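Local structure of interferon-inducible protein AIM2 (Mus musculus, 4JBM) at residues A[109-114]-A[162-167]. The protein senses double-stranded DNA in the cytosol through its HIN domain, the part described here, and as the sensor of the AIM2 inflammasome leads the cell to pyroptosis. Numbering follows the deposited sequence.
Sequences GTIVNG and FFEVSK
Ile111 lies against the ring of Phe162, and its side chain can be followed atom by atom across the ring. CB stays at the margin, 4.2 Å from Phe162 CE1. From there CG1, anti to the carbonyl carbon (chi1 -61°), comes within 3.4 Å of Phe162 CE1, while CG2 reaches Phe162 CD1 at 3.3 Å. At the tip, Ile111 CD1 lies over one face, 3.6 Å from the Phe162 ring centroid, 17° off the ring normal and shifted toward the rim, which meets the geometry of a CH-pi contact; Ile111 CD1 also touches Glu164 CG. The Phe162 ring further meets His28, and Phe68 edge-to-face.

The backbones pair antiparallel. Val112 and Phe163 form a hydrogen-bonded pair, with Val112 N to Phe163 O at 2.8 Å and Phe163 N returning to Val112 O. Ile111 and Glu164 are the following non-hydrogen-bonded pair, beyond which Val165 N donates to Thr110 O and Gly109 N to Val165 O. Phe162 N turns instead to a side chain, Asn113 OD1, at 2.8 Å, with the donor 58° out of the amide carbonyl plane. Val112 CG2 meets Val165 CG2 at 4.0 Å, and both side chains touch Leu174.

Phe162, with positive phi, and Phe163 both oppose Val112: this is a G1 beta bulge, set where the chain turns a corner between strands 157-160 and 163-168, both paired with strand 111-123 in the curled sheet of an OB fold.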
loop_
_atom_site.group_PDB
_atom_site.type_symbol
_atom_site.label_atom_id
_atom_site.label_comp_id
_atom_site.label_asym_id
_atom_site.label_seq_id
_atom_site.Cartn_x
_atom_site.Cartn_y
_atom_site.Cartn_z
ATOM N N GLY A 109 1.716 11.756 -3.498
ATOM C CA GLY A 109 0.749 11.337 -2.506
ATOM C C GLY A 109 -0.109 10.150 -2.935
ATOM O O GLY A 109 -0.758 9.550 -2.080
ATOM N N THR A 110 -0.142 9.815 -4.231
ATOM C CA THR A 110 -0.894 8.620 -4.671
ATOM C C THR A 110 -0.361 7.397 -3.958
ATOM O O THR A 110 0.844 7.131 -3.966
ATOM C CB THR A 110 -0.770 8.295 -6.181
ATOM O OG1 THR A 110 0.599 8.360 -6.579
ATOM C CG2 THR A 110 -1.616 9.218 -7.025
ATOM N N ILE A 111 -1.267 6.652 -3.350
ATOM C CA ILE A 111 -0.852 5.475 -2.613
ATOM C C ILE A 111 -0.509 4.344 -3.583
ATOM O O ILE A 111 -1.216 4.106 -4.563
ATOM C CB ILE A 111 -1.907 5.058 -1.588
ATOM C CG1 ILE A 111 -2.098 6.206 -0.591
ATOM C CG2 ILE A 111 -1.511 3.775 -0.894
ATOM C CD1 ILE A 111 -0.772 6.789 -0.076
ATOM N N VAL A 112 0.613 3.687 -3.311
ATOM C CA VAL A 112 1.078 2.582 -4.120
ATOM C C VAL A 112 1.392 1.406 -3.210
ATOM O O VAL A 112 2.120 1.553 -2.221
ATOM C CB VAL A 112 2.333 2.966 -4.926
ATOM C CG1 VAL A 112 2.906 1.745 -5.652
ATOM C CG2 VAL A 112 1.991 4.053 -5.922
ATOM N N ASN A 113 0.793 0.259 -3.523
ATOM C CA ASN A 113 1.164 -1.014 -2.923
ATOM C C ASN A 113 1.552 -1.933 -4.079
ATOM O O ASN A 113 1.134 -1.695 -5.212
ATOM C CB ASN A 113 -0.008 -1.633 -2.160
ATOM C CG ASN A 113 -0.644 -0.675 -1.171
ATOM O OD1 ASN A 113 -0.331 -0.689 0.016
ATOM N ND2 ASN A 113 -1.572 0.138 -1.654
ATOM N N GLY A 114 2.325 -2.981 -3.808
ATOM C CA GLY A 114 2.690 -3.907 -4.863
ATOM C C GLY A 114 3.997 -4.641 -4.654
ATOM O O GLY A 114 4.690 -4.449 -3.650
ATOM N N PHE A 162 1.636 1.091 1.041
ATOM C CA PHE A 162 1.444 2.518 1.298
ATOM C C PHE A 162 2.688 3.363 1.028
ATOM O O PHE A 162 3.077 4.192 1.844
ATOM C CB PHE A 162 0.942 2.765 2.727
ATOM C CG PHE A 162 -0.009 3.932 2.859
ATOM C CD1 PHE A 162 -1.317 3.845 2.412
ATOM C CD2 PHE A 162 0.416 5.117 3.460
ATOM C CE1 PHE A 162 -2.190 4.915 2.550
ATOM C CE2 PHE A 162 -0.446 6.196 3.603
ATOM C CZ PHE A 162 -1.753 6.093 3.147
ATOM N N PHE A 163 3.322 3.163 -0.114
ATOM C CA PHE A 163 4.354 4.096 -0.509
ATOM C C PHE A 163 3.629 5.160 -1.303
ATOM O O PHE A 163 2.460 4.970 -1.652
ATOM C CB PHE A 163 5.431 3.402 -1.347
ATOM C CG PHE A 163 6.520 2.781 -0.523
ATOM C CD1 PHE A 163 6.220 1.859 0.478
ATOM C CD2 PHE A 163 7.840 3.156 -0.707
ATOM C CE1 PHE A 163 7.228 1.297 1.251
ATOM C CE2 PHE A 163 8.852 2.598 0.061
ATOM C CZ PHE A 163 8.543 1.671 1.047
ATOM N N GLU A 164 4.304 6.264 -1.617
ATOM C CA GLU A 164 3.627 7.310 -2.372
ATOM C C GLU A 164 4.424 7.631 -3.619
ATOM O O GLU A 164 5.638 7.533 -3.608
ATOM C CB GLU A 164 3.423 8.567 -1.507
ATOM C CG GLU A 164 2.668 8.325 -0.203
ATOM C CD GLU A 164 3.588 8.107 0.987
ATOM O OE1 GLU A 164 4.800 8.383 0.861
ATOM O OE2 GLU A 164 3.095 7.666 2.048
ATOM N N VAL A 165 3.748 7.995 -4.701
ATOM C CA VAL A 165 4.467 8.547 -5.839
ATOM C C VAL A 165 5.006 9.896 -5.377
ATOM O O VAL A 165 4.331 10.631 -4.658
ATOM C CB VAL A 165 3.565 8.701 -7.085
ATOM C CG1 VAL A 165 4.171 9.642 -8.111
ATOM C CG2 VAL A 165 3.275 7.342 -7.699
ATOM N N SER A 166 6.240 10.203 -5.755
ATOM C CA SER A 166 6.909 11.396 -5.253
ATOM C C SER A 166 7.650 12.080 -6.385
ATOM O O SER A 166 8.177 11.426 -7.274
ATOM C CB SER A 166 7.890 11.027 -4.130
ATOM O OG SER A 166 8.716 12.124 -3.791
ATOM N N LYS A 167 7.714 13.405 -6.335
ATOM C CA LYS A 167 8.561 14.132 -7.263
ATOM C C LYS A 167 9.844 14.521 -6.548
ATOM O O LYS A 167 9.825 14.952 -5.396
ATOM C CB LYS A 167 7.846 15.363 -7.846
ATOM C CG LYS A 167 8.671 16.142 -8.873
ATOM C CD LYS A 167 7.905 17.333 -9.446
ATOM C CE LYS A 167 7.785 18.471 -8.444
ATOM N NZ LYS A 167 9.111 19.058 -8.077
#